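Local coordinates for conserved hypothetical secreted protein (Helicobacter pylori, PDB 4RNZ), which is a cell shape-determining protein of the M23B metallopeptidase family that binds zinc and probably cleaves peptidoglycan as a metalloendopeptidase, at residues Pro112-Gln117 with Ile137-Thr142; Ile156-Val161 with Gln167-Ser172. All blocks are in the same frame, centred on the assembly; numbering follows the deposited sequence.

Interaction 1. Residues Pro112-Gln117 with Ile137-Thr142; sequences PLLANQ and IAIVYT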
loop_
_atom_site.group_PDB
_atom_site.type_symbol
_atom_site.label_atom_id
_atom_site.label_comp_id
_atom_site.label_asym_id
_atom_site.label_seq_id
_atom_site.Cartn_x
_atom_site.Cartn_y
_atom_site.Cartn_z
ATOM N N PRO A 112 -1.303 9.010 12.394
ATOM C CA PRO A 112 0.086 8.707 12.066
ATOM C C PRO A 112 0.287 8.178 10.648
ATOM O O PRO A 112 1.325 8.416 10.051
ATOM C CB PRO A 112 0.481 7.676 13.125
ATOM C CG PRO A 112 -0.431 7.959 14.277
ATOM C CD PRO A 112 -1.736 8.342 13.639
ATOM N N LEU A 113 -0.703 7.493 10.095
ATOM C CA LEU A 113 -0.571 6.928 8.755
ATOM C C LEU A 113 -0.431 8.039 7.721
ATOM O O LEU A 113 0.455 7.982 6.873
ATOM C CB LEU A 113 -1.760 6.036 8.421
ATOM C CG LEU A 113 -1.928 4.848 9.382
ATOM C CD1 LEU A 113 -3.250 4.143 9.112
ATOM C CD2 LEU A 113 -0.789 3.861 9.278
ATOM N N LEU A 114 -1.308 9.042 7.809
ATOM C CA LEU A 114 -1.283 10.195 6.911
ATOM C C LEU A 114 0.017 10.975 7.092
ATOM O O LEU A 114 0.624 11.414 6.104
ATOM C CB LEU A 114 -2.483 11.117 7.159
ATOM C CG LEU A 114 -2.616 12.343 6.269
ATOM C CD1 LEU A 114 -2.895 11.964 4.831
ATOM C CD2 LEU A 114 -3.725 13.252 6.770
ATOM N N ALA A 115 0.419 11.162 8.348
ATOM C CA ALA A 115 1.626 11.921 8.668
ATOM C C ALA A 115 2.838 11.227 8.061
ATOM O O ALA A 115 3.661 11.867 7.408
ATOM C CB ALA A 115 1.765 12.056 10.171
ATOM N N ASN A 116 2.930 9.909 8.220
ATOM C CA ASN A 116 4.041 9.131 7.629
ATOM C C ASN A 116 4.068 9.184 6.108
ATOM O O ASN A 116 5.147 9.239 5.505
ATOM C CB ASN A 116 3.957 7.642 8.000
ATOM C CG ASN A 116 4.200 7.372 9.455
ATOM O OD1 ASN A 116 4.767 8.186 10.192
ATOM N ND2 ASN A 116 3.805 6.179 9.877
ATOM N N GLN A 117 2.885 9.124 5.487
ATOM C CA GLN A 117 2.777 9.261 4.038
ATOM C C GLN A 117 3.303 10.609 3.561
ATOM O O GLN A 117 4.019 10.675 2.567
ATOM C CB GLN A 117 1.345 9.124 3.557
ATOM C CG GLN A 117 0.837 7.722 3.629
ATOM C CD GLN A 117 -0.534 7.524 3.007
ATOM O OE1 GLN A 117 -1.057 8.365 2.297
ATOM N NE2 GLN A 117 -1.092 6.375 3.250
ATOM N N ILE A 137 1.068 23.815 5.060
ATOM C CA ILE A 137 0.952 22.439 4.557
ATOM C C ILE A 137 -0.543 22.185 4.274
ATOM O O ILE A 137 -1.380 22.416 5.153
ATOM C CB ILE A 137 1.463 21.399 5.574
ATOM C CG1 ILE A 137 2.920 21.657 5.920
ATOM C CG2 ILE A 137 1.296 19.963 5.030
ATOM C CD1 ILE A 137 3.473 20.762 6.999
ATOM N N ALA A 138 -0.855 21.748 3.054
ATOM C CA ALA A 138 -2.169 21.322 2.673
ATOM C C ALA A 138 -2.113 19.870 2.187
ATOM O O ALA A 138 -1.163 19.478 1.504
ATOM C CB ALA A 138 -2.709 22.202 1.569
ATOM N N ILE A 139 -3.108 19.077 2.569
ATOM C CA ILE A 139 -3.246 17.708 2.053
ATOM C C ILE A 139 -4.701 17.464 1.706
ATOM O O ILE A 139 -5.576 17.627 2.560
ATOM C CB ILE A 139 -2.815 16.642 3.081
ATOM C CG1 ILE A 139 -1.531 17.067 3.796
ATOM C CG2 ILE A 139 -2.677 15.262 2.410
ATOM C CD1 ILE A 139 -0.997 16.072 4.790
ATOM N N VAL A 140 -4.963 17.072 0.463
ATOM C CA VAL A 140 -6.256 16.548 0.103
ATOM C C VAL A 140 -6.110 15.032 0.070
ATOM O O VAL A 140 -5.285 14.497 -0.676
ATOM C CB VAL A 140 -6.723 16.987 -1.274
ATOM C CG1 VAL A 140 -8.084 16.363 -1.574
ATOM C CG2 VAL A 140 -6.789 18.508 -1.371
ATOM N N TYR A 141 -6.901 14.337 0.883
ATOM C CA TYR A 141 -6.745 12.884 0.969
ATOM C C TYR A 141 -8.065 12.185 1.130
ATOM O O TYR A 141 -9.026 12.750 1.674
ATOM C CB TYR A 141 -5.856 12.503 2.133
ATOM C CG TYR A 141 -6.381 12.854 3.491
ATOM C CD1 TYR A 141 -6.236 14.132 4.002
ATOM C CD2 TYR A 141 -7.032 11.916 4.273
ATOM C CE1 TYR A 141 -6.687 14.452 5.261
ATOM C CE2 TYR A 141 -7.501 12.231 5.531
ATOM C CZ TYR A 141 -7.323 13.508 6.019
ATOM O OH TYR A 141 -7.769 13.848 7.271
ATOM N N THR A 142 -8.083 10.933 0.695
ATOM C CA THR A 142 -9.241 10.078 0.869
ATOM C C THR A 142 -8.929 8.956 1.825
ATOM O O THR A 142 -7.764 8.600 2.049
ATOM C CB THR A 142 -9.727 9.475 -0.445
ATOM O OG1 THR A 142 -8.749 8.575 -0.978
ATOM C CG2 THR A 142 -10.035 10.551 -1.460
#
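Leu114 reaches from helix 112-121 to Tyr141 and Ile139 on strand 136-146, a helix-on-sheet contact in the second domain of Csd3. The pairing is sparse: the nearest CA atoms, those of Leu114 and Tyr141, lie 8.5 Å apart, the interface buries 149 Å², and no hydrogen bond crosses it. The leucine side chain meets the tyrosine at about a right angle and lays both methyls against the ring. Leu114 CD2 sits over one face, 3.7 Å from the Tyr141 ring centroid and 19° off its normal, which qualifies as a CH-pi contact. Leu114 CD1 covers the root of the same ring, 3.8 Å from Tyr141 CG, and also meets Ile139 CG2 at 4.1 Å. With CG trans to the backbone N (chi1 -178°), the leucine fork is carried out from the helix toward the strand. Ile139 and Tyr141, two positions apart on the strand, present their side chains on the same face, while Val140 between them points away. On the helix's other flank Ala115 packs against Tyr102 and Ile105 of helix 101-109. The shortest approach is at the ring rim, where Leu114 CD2 comes within 3.5 Å of Tyr141 CE1.

Interaction 2. Residues Ile156-Val161 with Gln167-Ser172; sequences IKMAMV and QYYLFS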
loop_
_atom_site.group_PDB
_atom_site.type_symbol
_atom_site.label_atom_id
_atom_site.label_comp_id
_atom_site.label_asym_id
_atom_site.label_seq_id
_atom_site.Cartn_x
_atom_site.Cartn_y
_atom_site.Cartn_z
ATOM N N ILE A 156 -3.216 10.059 -0.426
ATOM C CA ILE A 156 -3.018 11.479 -0.713
ATOM C C ILE A 156 -3.284 11.763 -2.168
ATOM O O ILE A 156 -2.631 11.195 -3.035
ATOM C CB ILE A 156 -1.582 11.919 -0.370
ATOM C CG1 ILE A 156 -1.390 11.865 1.146
ATOM C CG2 ILE A 156 -1.298 13.307 -0.939
ATOM C CD1 ILE A 156 0.054 12.036 1.581
ATOM N N LYS A 157 -4.260 12.620 -2.446
ATOM C CA LYS A 157 -4.564 13.016 -3.816
ATOM C C LYS A 157 -3.739 14.222 -4.253
ATOM O O LYS A 157 -3.314 14.305 -5.393
ATOM C CB LYS A 157 -6.055 13.359 -3.969
ATOM C CG LYS A 157 -7.024 12.282 -3.492
ATOM C CD LYS A 157 -6.684 10.884 -4.002
ATOM C CE LYS A 157 -6.657 10.787 -5.519
ATOM N NZ LYS A 157 -7.951 11.175 -6.149
ATOM N N MET A 158 -3.574 15.167 -3.333
ATOM C CA MET A 158 -2.747 16.352 -3.548
ATOM C C MET A 158 -2.117 16.788 -2.229
ATOM O O MET A 158 -2.728 16.696 -1.148
ATOM C CB MET A 158 -3.578 17.496 -4.105
ATOM C CG MET A 158 -2.765 18.769 -4.324
ATOM S SD MET A 158 -3.759 20.170 -4.852
ATOM C CE MET A 158 -4.610 20.597 -3.358
ATOM N N ALA A 159 -0.874 17.246 -2.309
ATOM C CA ALA A 159 -0.273 17.919 -1.182
ATOM C C ALA A 159 0.480 19.150 -1.647
ATOM O O ALA A 159 0.865 19.254 -2.803
ATOM C CB ALA A 159 0.632 16.985 -0.404
ATOM N N MET A 160 0.650 20.085 -0.725
ATOM C CA MET A 160 1.366 21.338 -0.976
ATOM C C MET A 160 2.041 21.779 0.317
ATOM O O MET A 160 1.445 21.739 1.414
ATOM C CB MET A 160 0.420 22.432 -1.475
ATOM C CG MET A 160 1.119 23.733 -1.873
ATOM S SD MET A 160 1.484 24.824 -0.486
ATOM C CE MET A 160 -0.136 25.535 -0.231
ATOM N N VAL A 161 3.314 22.140 0.203
ATOM C CA VAL A 161 4.014 22.809 1.293
ATOM C C VAL A 161 4.577 24.114 0.705
ATOM O O VAL A 161 4.976 24.151 -0.464
ATOM C CB VAL A 161 5.091 21.934 1.952
ATOM C CG1 VAL A 161 4.531 20.565 2.326
ATOM C CG2 VAL A 161 6.310 21.791 1.055
ATOM N N GLN A 167 5.434 27.476 -3.469
ATOM C CA GLN A 167 4.570 26.332 -3.168
ATOM C C GLN A 167 5.004 25.095 -3.961
ATOM O O GLN A 167 5.269 25.179 -5.164
ATOM C CB GLN A 167 3.112 26.719 -3.408
ATOM C CG GLN A 167 2.778 28.018 -2.674
ATOM C CD GLN A 167 1.304 28.223 -2.389
ATOM O OE1 GLN A 167 0.449 27.954 -3.232
ATOM N NE2 GLN A 167 0.998 28.725 -1.190
ATOM N N TYR A 168 5.103 23.963 -3.250
ATOM C CA TYR A 168 5.672 22.723 -3.768
ATOM C C TYR A 168 4.582 21.669 -3.702
ATOM O O TYR A 168 4.195 21.194 -2.621
ATOM C CB TYR A 168 6.911 22.314 -2.971
ATOM C CG TYR A 168 7.981 23.384 -3.059
ATOM C CD1 TYR A 168 8.821 23.467 -4.172
ATOM C CD2 TYR A 168 8.112 24.348 -2.059
ATOM C CE1 TYR A 168 9.777 24.466 -4.277
ATOM C CE2 TYR A 168 9.070 25.349 -2.151
ATOM C CZ TYR A 168 9.894 25.403 -3.259
ATOM O OH TYR A 168 10.834 26.396 -3.346
ATOM N N TYR A 169 4.075 21.347 -4.880
ATOM C CA TYR A 169 2.911 20.496 -5.035
ATOM C C TYR A 169 3.281 19.081 -5.392
ATOM O O TYR A 169 4.250 18.834 -6.126
ATOM C CB TYR A 169 2.055 21.025 -6.156
ATOM C CG TYR A 169 1.338 22.306 -5.852
ATOM C CD1 TYR A 169 0.081 22.285 -5.281
ATOM C CD2 TYR A 169 1.890 23.535 -6.169
ATOM C CE1 TYR A 169 -0.617 23.447 -5.039
ATOM C CE2 TYR A 169 1.194 24.708 -5.920
ATOM C CZ TYR A 169 -0.058 24.653 -5.352
ATOM O OH TYR A 169 -0.775 25.798 -5.079
ATOM N N LEU A 170 2.466 18.142 -4.931
ATOM C CA LEU A 170 2.474 16.849 -5.545
ATOM C C LEU A 170 1.069 16.275 -5.624
ATOM O O LEU A 170 0.183 16.660 -4.857
ATOM C CB LEU A 170 3.435 15.908 -4.847
ATOM C CG LEU A 170 3.231 15.609 -3.379
ATOM C CD1 LEU A 170 2.254 14.455 -3.162
ATOM C CD2 LEU A 170 4.591 15.247 -2.800
ATOM N N PHE A 171 0.893 15.382 -6.583
ATOM C CA PHE A 171 -0.412 14.864 -6.942
ATOM C C PHE A 171 -0.272 13.378 -7.183
ATOM O O PHE A 171 0.732 12.939 -7.745
ATOM C CB PHE A 171 -0.887 15.480 -8.249
ATOM C CG PHE A 171 -0.985 16.971 -8.234
ATOM C CD1 PHE A 171 0.109 17.755 -8.566
ATOM C CD2 PHE A 171 -2.184 17.595 -7.922
ATOM C CE1 PHE A 171 0.021 19.143 -8.560
ATOM C CE2 PHE A 171 -2.281 18.977 -7.931
ATOM C CZ PHE A 171 -1.179 19.749 -8.242
ATOM N N SER A 172 -1.274 12.626 -6.765
ATOM C CA SER A 172 -1.358 11.228 -7.064
ATOM C C SER A 172 -1.929 11.076 -8.444
ATOM O O SER A 172 -2.499 12.016 -9.013
ATOM C CB SER A 172 -2.318 10.536 -6.107
ATOM O OG SER A 172 -3.642 11.037 -6.320
#
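The beta hairpin of strands 153-163 and 166-172 brings Met160 over the ring of Tyr169. Within it the axes of 158-161 and 167-172 come within 4.7 Å and run at 164°, close to antiparallel. Met160 CG lies over one face of the Tyr169 ring, 3.8 Å from its centroid and 17° off the normal, a CH-pi contact; the sulfur stands farther above that face. A bend at chi2 (-82°) sets Met160 SD beside Gln167 CB. Met158 lies alongside Phe171, its SD 3.6 Å from Phe171 CE2 in an oblique Met-aromatic contact. These four side chains share one face of the sheet, with helix 326-348 against both methionines and Tyr169. Ala159 and Leu170 form a hydrogen-bonded antiparallel pair, Ala159 N giving to Leu170 O at 2.8 Å and Leu170 N returning to Ala159 O; Val161 and Tyr168 repeat this, while Met158-Phe171 and Met160-Tyr169 are non-hydrogen-bonded pairs. Toward strand 136-146, Lys157 and Met158 stand together opposite the single residue Val140, a classic beta bulge. Ser172 N bonds Lys157 O at 3.0 Å, from above the carbonyl plane, and Ser172 OG adds a weak bond. On the face away from the methionines, Ala159 CB meets Leu170 CD1 at 4.1 Å.

How the interactions relate
Interactions 1 and 2 follow one another along the chain, with centres 10 Å apart, and meet through adjacent strands of one antiparallel sheet. Two probable backbone hydrogen bonds make the join: Val140 O with Lys157 N and Val140 N with Met158 O, each 2.8 Å. Val140 thus connects the strand of interaction 1 to the bulge of interaction 2. Ala138 O lies 3.6 Å from Ala159 CB, and toward helix 112-121 Gln117 OE1 is 3.7 Å from Ile156 CG1; Ile156 also touches Leu114. Helix 112-121 therefore spans both strands. Both contacts lie away from the zinc site formed by Glu34, His219, Asp223 and His301.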